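Local coordinates for cellulose biosynthesis protein BcsG (PDB 5OLT) that is required for cellulose biosynthesis and is represented here by the zinc-binding extramembrane domain of a membrane protein, at residues 46-51 / 324-329; 111-116 / 130-135; 53-58 / 330-335. All blocks are in the same frame, centred on the assembly; numbering follows the deposited sequence. Where two conformers were deposited one is given.

Interaction 1 (46-51 / 324-329); sequences TTFPAQ and LVVRAV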
# COMPACT_ATOMS: atom_id res chain seq x y z
N THR A 46 1.19 -9.32 -12.30
CA THR A 46 2.46 -8.77 -12.72
C THR A 46 3.33 -9.93 -13.15
O THR A 46 3.50 -10.90 -12.44
CB THR A 46 3.13 -8.08 -11.54
OG1 THR A 46 2.19 -7.18 -10.99
CG2 THR A 46 4.37 -7.34 -12.00
N THR A 47 3.93 -9.83 -14.30
CA THR A 47 4.90 -10.90 -14.63
C THR A 47 6.32 -10.46 -14.29
O THR A 47 6.80 -9.46 -14.82
CB THR A 47 4.80 -11.33 -16.09
OG1 THR A 47 3.48 -11.86 -16.29
CG2 THR A 47 5.80 -12.43 -16.39
N PHE A 48 6.91 -11.16 -13.33
CA PHE A 48 8.34 -11.02 -13.02
C PHE A 48 9.20 -11.80 -14.02
O PHE A 48 8.77 -12.82 -14.55
CB PHE A 48 8.63 -11.43 -11.58
CG PHE A 48 8.22 -10.39 -10.59
CD1 PHE A 48 6.88 -10.23 -10.21
CD2 PHE A 48 9.18 -9.53 -10.05
CE1 PHE A 48 6.52 -9.24 -9.33
CE2 PHE A 48 8.82 -8.51 -9.18
CZ PHE A 48 7.48 -8.38 -8.79
N PRO A 49 10.43 -11.31 -14.28
CA PRO A 49 11.32 -12.10 -15.15
C PRO A 49 11.71 -13.43 -14.50
O PRO A 49 11.70 -13.55 -13.27
CB PRO A 49 12.57 -11.22 -15.26
CG PRO A 49 12.52 -10.33 -14.05
CD PRO A 49 11.05 -10.05 -13.84
N ALA A 50 12.07 -14.40 -15.35
CA ALA A 50 12.52 -15.71 -14.91
C ALA A 50 13.79 -15.63 -14.04
O ALA A 50 13.92 -16.33 -13.03
CB ALA A 50 12.74 -16.61 -16.12
N GLN A 51 14.72 -14.76 -14.42
CA GLN A 51 15.92 -14.49 -13.61
C GLN A 51 16.34 -13.08 -13.96
O GLN A 51 15.89 -12.52 -14.97
CB GLN A 51 17.06 -15.52 -13.84
CG GLN A 51 17.71 -15.48 -15.22
CD GLN A 51 16.75 -15.80 -16.35
OE1 GLN A 51 16.10 -16.85 -16.36
NE2 GLN A 51 16.64 -14.89 -17.31
N LEU A 324 5.24 -1.17 -10.48
CA LEU A 324 6.41 -0.30 -10.34
C LEU A 324 7.63 -1.08 -9.86
O LEU A 324 8.75 -0.82 -10.35
CB LEU A 324 6.10 0.87 -9.37
CG LEU A 324 5.22 1.98 -9.98
CD1 LEU A 324 4.72 2.88 -8.87
CD2 LEU A 324 5.97 2.79 -11.05
N VAL A 325 7.43 -2.05 -8.96
CA VAL A 325 8.53 -2.92 -8.54
C VAL A 325 9.10 -3.70 -9.72
O VAL A 325 10.33 -3.76 -9.86
CB VAL A 325 8.14 -3.83 -7.33
CG1 VAL A 325 9.27 -4.83 -7.00
CG2 VAL A 325 7.80 -2.95 -6.11
N VAL A 326 8.26 -4.32 -10.54
CA VAL A 326 8.87 -5.09 -11.62
C VAL A 326 9.61 -4.16 -12.59
O VAL A 326 10.69 -4.55 -13.07
CB VAL A 326 7.85 -6.02 -12.27
CG1 VAL A 326 6.98 -5.29 -13.27
CG2 VAL A 326 8.52 -7.21 -12.91
N ARG A 327 9.10 -2.93 -12.81
CA ARG A 327 9.78 -1.96 -13.70
C ARG A 327 11.16 -1.61 -13.15
O ARG A 327 12.09 -1.32 -13.93
CB ARG A 327 8.92 -0.70 -13.91
CG ARG A 327 7.66 -1.06 -14.70
CD ARG A 327 6.81 0.14 -14.97
NE ARG A 327 5.60 -0.24 -15.71
CZ ARG A 327 4.74 0.65 -16.21
NH1 ARG A 327 4.97 1.96 -16.09
NH2 ARG A 327 3.64 0.24 -16.83
N ALA A 328 11.32 -1.70 -11.84
CA ALA A 328 12.61 -1.39 -11.20
C ALA A 328 13.48 -2.59 -10.92
O ALA A 328 14.62 -2.40 -10.52
CB ALA A 328 12.34 -0.69 -9.89
N VAL A 329 12.95 -3.82 -11.08
CA VAL A 329 13.58 -4.98 -10.42
C VAL A 329 14.99 -5.33 -10.91
O VAL A 329 15.80 -5.84 -10.11
CB VAL A 329 12.65 -6.25 -10.43
CG1 VAL A 329 12.65 -6.92 -11.80
CG2 VAL A 329 13.03 -7.22 -9.34

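Interaction 2 (111-116 / 130-135); sequences RASCGQ and CYLFDN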
# COMPACT_ATOMS: atom_id res chain seq x y z
N ARG A 111 0.09 -9.68 -1.23
CA ARG A 111 -0.36 -10.37 -2.44
C ARG A 111 -0.50 -9.39 -3.61
O ARG A 111 -1.30 -9.60 -4.53
CB ARG A 111 -1.65 -11.14 -2.17
CG ARG A 111 -1.49 -12.26 -1.17
CD ARG A 111 -2.78 -13.04 -1.02
NE ARG A 111 -2.63 -14.03 0.04
CZ ARG A 111 -3.54 -14.96 0.29
NH1 ARG A 111 -4.64 -15.03 -0.48
NH2 ARG A 111 -3.29 -15.84 1.27
N ALA A 112 0.33 -8.32 -3.64
CA ALA A 112 0.17 -7.25 -4.63
C ALA A 112 0.37 -7.68 -6.10
O ALA A 112 -0.01 -6.91 -6.98
CB ALA A 112 1.14 -6.10 -4.34
N SER A 113 1.03 -8.84 -6.33
CA SER A 113 1.39 -9.19 -7.71
C SER A 113 0.27 -9.86 -8.50
O SER A 113 0.46 -10.10 -9.69
CB SER A 113 2.65 -10.04 -7.72
OG SER A 113 3.75 -9.30 -7.13
N CYS A 114 -0.89 -10.07 -7.89
CA CYS A 114 -2.07 -10.50 -8.64
C CYS A 114 -3.21 -9.54 -8.38
O CYS A 114 -3.15 -8.75 -7.44
CB CYS A 114 -2.53 -11.88 -8.20
SG CYS A 114 -1.37 -13.17 -8.68
N GLY A 115 -4.24 -9.59 -9.22
CA GLY A 115 -5.39 -8.74 -9.06
C GLY A 115 -6.14 -8.94 -7.74
O GLY A 115 -5.86 -9.85 -6.94
N GLN A 116 -7.06 -8.04 -7.50
CA GLN A 116 -7.71 -7.95 -6.20
C GLN A 116 -8.67 -9.12 -5.93
O GLN A 116 -9.61 -9.31 -6.71
CB GLN A 116 -8.52 -6.65 -6.19
CG GLN A 116 -9.20 -6.42 -4.84
CD GLN A 116 -9.73 -5.02 -4.66
OE1 GLN A 116 -9.10 -4.06 -5.08
NE2 GLN A 116 -10.85 -4.89 -3.99
N CYS A 130 1.58 -14.61 -6.75
CA CYS A 130 0.86 -13.45 -6.24
C CYS A 130 1.62 -12.74 -5.12
O CYS A 130 1.34 -11.56 -4.86
CB CYS A 130 -0.51 -13.85 -5.75
SG CYS A 130 -1.56 -14.54 -7.06
N TYR A 131 2.56 -13.44 -4.49
CA TYR A 131 3.23 -12.92 -3.30
C TYR A 131 4.43 -12.10 -3.70
O TYR A 131 5.44 -12.64 -4.13
CB TYR A 131 3.62 -14.04 -2.33
CG TYR A 131 2.45 -14.82 -1.80
CD1 TYR A 131 1.86 -15.84 -2.56
CD2 TYR A 131 1.94 -14.55 -0.53
CE1 TYR A 131 0.79 -16.57 -2.06
CE2 TYR A 131 0.85 -15.28 -0.03
CZ TYR A 131 0.32 -16.31 -0.80
OH TYR A 131 -0.76 -17.05 -0.35
N LEU A 132 4.29 -10.78 -3.60
CA LEU A 132 5.32 -9.86 -4.07
C LEU A 132 6.72 -10.20 -3.52
O LEU A 132 7.72 -10.22 -4.29
CB LEU A 132 4.93 -8.43 -3.66
CG LEU A 132 5.95 -7.31 -3.93
CD1 LEU A 132 6.17 -7.19 -5.45
CD2 LEU A 132 5.44 -6.01 -3.29
N PHE A 133 6.82 -10.42 -2.22
CA PHE A 133 8.11 -10.69 -1.58
C PHE A 133 8.67 -12.05 -1.98
O PHE A 133 9.89 -12.22 -2.03
CB PHE A 133 8.05 -10.49 -0.06
CG PHE A 133 7.96 -9.04 0.32
CD1 PHE A 133 6.74 -8.37 0.31
CD2 PHE A 133 9.11 -8.34 0.67
CE1 PHE A 133 6.67 -7.01 0.64
CE2 PHE A 133 9.06 -6.99 1.02
CZ PHE A 133 7.85 -6.32 0.99
N ASP A 134 7.79 -13.01 -2.32
CA ASP A 134 8.29 -14.30 -2.82
C ASP A 134 8.85 -14.17 -4.22
O ASP A 134 9.87 -14.79 -4.54
CB ASP A 134 7.18 -15.33 -2.81
CG ASP A 134 6.93 -15.87 -1.43
OD1 ASP A 134 7.78 -15.69 -0.52
OD2 ASP A 134 5.86 -16.51 -1.25
N ASN A 135 8.19 -13.36 -5.05
CA ASN A 135 8.69 -13.07 -6.39
C ASN A 135 10.08 -12.45 -6.27
O ASN A 135 10.98 -12.80 -7.04
CB ASN A 135 7.73 -12.12 -7.13
CG ASN A 135 6.40 -12.80 -7.48
OD1 ASN A 135 6.35 -14.02 -7.72
ND2 ASN A 135 5.33 -12.03 -7.50

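Interaction 3 (53-58 / 330-335); sequences PPDAQP and DGKLFT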
# COMPACT_ATOMS: atom_id res chain seq x y z
N PRO A 53 18.98 -10.32 -15.39
CA PRO A 53 20.08 -10.30 -16.37
C PRO A 53 21.44 -10.20 -15.67
O PRO A 53 21.51 -9.74 -14.50
CB PRO A 53 19.80 -9.05 -17.20
CG PRO A 53 18.97 -8.18 -16.30
CD PRO A 53 18.10 -9.14 -15.54
N PRO A 54 22.53 -10.59 -16.35
CA PRO A 54 23.81 -10.59 -15.64
C PRO A 54 24.30 -9.18 -15.26
O PRO A 54 25.05 -9.04 -14.29
CB PRO A 54 24.78 -11.30 -16.62
CG PRO A 54 23.89 -11.99 -17.61
CD PRO A 54 22.67 -11.14 -17.72
N ASP A 55 23.83 -8.16 -15.98
CA ASP A 55 24.17 -6.76 -15.67
C ASP A 55 23.12 -6.04 -14.79
O ASP A 55 23.07 -4.79 -14.76
CB ASP A 55 24.39 -5.99 -16.96
CG ASP A 55 23.17 -5.99 -17.87
OD1 ASP A 55 22.23 -6.80 -17.64
OD2 ASP A 55 23.15 -5.15 -18.79
N ALA A 56 22.31 -6.82 -14.07
CA ALA A 56 21.33 -6.22 -13.13
C ALA A 56 22.09 -5.52 -12.01
O ALA A 56 23.20 -5.90 -11.64
CB ALA A 56 20.41 -7.29 -12.55
N GLN A 57 21.48 -4.47 -11.48
CA GLN A 57 22.07 -3.68 -10.41
C GLN A 57 21.34 -3.94 -9.10
O GLN A 57 20.12 -3.76 -9.04
CB GLN A 57 22.01 -2.20 -10.76
CG GLN A 57 22.72 -1.88 -12.06
CD GLN A 57 24.21 -2.17 -11.98
OE1 GLN A 57 24.90 -1.64 -11.14
NE2 GLN A 57 24.70 -3.05 -12.85
N PRO A 58 22.07 -4.33 -8.04
CA PRO A 58 21.45 -4.57 -6.72
C PRO A 58 20.91 -3.26 -6.14
O PRO A 58 21.47 -2.18 -6.33
CB PRO A 58 22.62 -5.07 -5.85
CG PRO A 58 23.64 -5.55 -6.81
CD PRO A 58 23.52 -4.68 -8.01
N ASP A 330 15.29 -4.99 -12.16
CA ASP A 330 16.66 -5.19 -12.66
C ASP A 330 17.64 -4.14 -12.18
O ASP A 330 18.83 -4.22 -12.47
CB ASP A 330 16.71 -5.39 -14.19
CG ASP A 330 16.29 -4.16 -14.98
OD1 ASP A 330 16.20 -3.04 -14.42
OD2 ASP A 330 16.06 -4.33 -16.20
N GLY A 331 17.13 -3.14 -11.47
CA GLY A 331 17.96 -2.07 -10.89
C GLY A 331 18.51 -1.07 -11.90
O GLY A 331 19.23 -0.15 -11.50
N LYS A 332 18.20 -1.24 -13.18
CA LYS A 332 18.88 -0.44 -14.21
C LYS A 332 18.44 1.01 -14.19
O LYS A 332 19.21 1.88 -14.58
CB LYS A 332 18.73 -1.09 -15.58
CG LYS A 332 19.51 -2.40 -15.66
CD LYS A 332 19.35 -3.04 -17.03
CE LYS A 332 20.14 -4.33 -17.08
NZ LYS A 332 20.06 -4.88 -18.46
N LEU A 333 17.24 1.29 -13.70
CA LEU A 333 16.83 2.68 -13.65
C LEU A 333 17.77 3.50 -12.74
O LEU A 333 17.88 4.71 -12.93
CB LEU A 333 15.34 2.87 -13.36
CG LEU A 333 14.77 2.42 -12.04
CD1 LEU A 333 15.16 3.37 -10.95
CD2 LEU A 333 13.25 2.38 -12.10
N PHE A 334 18.44 2.85 -11.78
CA PHE A 334 19.34 3.55 -10.86
C PHE A 334 20.64 4.02 -11.50
O PHE A 334 21.30 4.89 -10.95
CB PHE A 334 19.71 2.70 -9.64
CG PHE A 334 18.57 2.41 -8.71
CD1 PHE A 334 18.22 3.34 -7.73
CD2 PHE A 334 17.82 1.21 -8.81
CE1 PHE A 334 17.17 3.09 -6.85
CE2 PHE A 334 16.76 0.95 -7.93
CZ PHE A 334 16.44 1.90 -6.95
N THR A 335 21.01 3.44 -12.64
CA THR A 335 22.28 3.79 -13.25
C THR A 335 22.12 4.42 -14.63
O THR A 335 23.14 4.74 -15.27
CB THR A 335 23.20 2.56 -13.31
OG1 THR A 335 22.50 1.51 -13.97
CG2 THR A 335 23.60 2.11 -11.91

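Interaction 1 (46-51 / 324-329)
V326 turns its CB toward T46 and F48, and its three side-chain carbons fan out over T46, F48 and P49. CB lies 3.7 Å from T46 CG2 and also reaches F48 CE2. From there the branch ending in V326 CG1 meets T46 CG2 tip to tip at 3.6 Å. The other branch, CG2, stands anti to the backbone N, and its methyl sits over one face of the F48 ring: a CH-pi contact 3.9 Å from V326 CG2 to the ring centroid and 19° off the normal, displaced toward the rim. Helix 318-328, which carries V326, also packs through V325 and A328 on M260 of strand 259-265, so the loop before strand 60-66 lies against a helix flanking the mixed sheet of this alkaline phosphatase family domain. The same CG2 methyl has T47 O at 3.4 Å and P49 CD at 3.9 Å. V325 CG1 and V329 CG2 come to the edge of the F48 ring, near its plane, while P49 CD and V329 CG1 approach tip to tip at 4.1 Å. T46, modelled like V326 in two conformers of which one is described, has its OG1 hydrogen-bonded to S322 OG.

Interaction 2 (111-116 / 130-135)
C114 and C130 are joined by a disulfide that ties a type I beta turn, R111 to C114, to the residues just before helix 132-138. The turn follows helix 102-110, whose first residue, S102, is a zinc ligand. The covalent link measures 2.1 Å from C114 SG to C130 SG and has chi3 -81°, close to the relaxed right-angled value and of left-handed sense.

Backbone contacts converge on one acceptor, C130 O. It takes a hydrogen bond from S113 N at 3.1 Å, with 146° at the hydrogen, and a CA-H...O contact from R111 CA at 3.2 Å. The turn's own bond, C114 N to R111 O, is weak; the disulfide and the S113 N bond tie its last two residues to C130. Y131, at the N-cap position, leads into the helix.

Among the side chains, R111 and Y131 run side by side in the same direction. R111 CG lies over one face of the tyrosine ring, 4.0 Å from Y131 CE2, and the guanidinium is turned 64° from the ring plane. Y131 OH is above a face of that guanidinium, where the angle is poor for a bond from NH2; the polar ends are satisfied elsewhere, R111 NH2 by N163 O and Y131 OH by A126 N. S113 OG, bonded to S322 OG, also packs on helix 132-138, 3.5 Å from L132 CA and 3.6 Å from L132 CD1.

Interaction 3 (53-58 / 330-335)
Q57 meets D330 and G331 through both of its backbone polar atoms, N and O. Q57 N donates to D330 O at 2.8 Å, with 164° at the hydrogen. Q57 O receives a CA-H...O contact from G331 CA at 3.3 Å. Two turns frame this pairing. P53 to A56 form a type I beta turn in the loop before strand 60-66, and D330 forms an Asx turn just after helix 318-328, its OD1 accepting from K332 N at 3.0 Å. G331 leaves the helical conformation with positive phi, 73°, a value that favours glycine, and the direction a CB would take there runs into Q57 O. D330 O also has A56 CA and CB beside it, so this carbonyl is met by both A56 and Q57.

The side chains add a charge pair near the surface. K332 is extended beyond CG and crosses D55 at about a right angle, bringing its ammonium to the carboxylate as a salt bridge. K332 NZ lies 3.0 Å from D55 OD1 and 3.1 Å from D55 OD2, both hydrogen bonds being weak. K332 also touches a crystal neighbour, so the lattice may contribute to its placement. P53 CG flanks the same lysine tip, 4.1 Å from K332 NZ.

Q57, given in one of two deposited conformers, is bent at chi2. Its amide NE2 donates to D55 O of the first turn at 3.1 Å from above the carbonyl plane, while the partner lies close to the amide plane of Q57. F334 of the 330-335 segment meets the ring of F59. T335 crosses Q57 at about a right angle, with T335 OG1 3.9 Å from Q57 CG.

The three contacts grow more exposed from interaction 2, which is buried, through the partly buried interaction 1 to the surface contact of interaction 3. Interactions 1 and 3 join successive pieces of the loop before strand 60-66 to successive pieces of helix 318-328 and the loop after it, and A328 CB packs on L333 CD2 between them. Interaction 2 touches interaction 1 through a probable bond from T46 N to S113 O and through F48 against L132 and N135. Chemistry follows place: a disulfide with a backbone bond in the buried contact, apolar contacts in between, a salt bridge and loop-to-loop backbone bond outside. Interactions 2 and 3 stay about 10 Å apart at their nearest atoms.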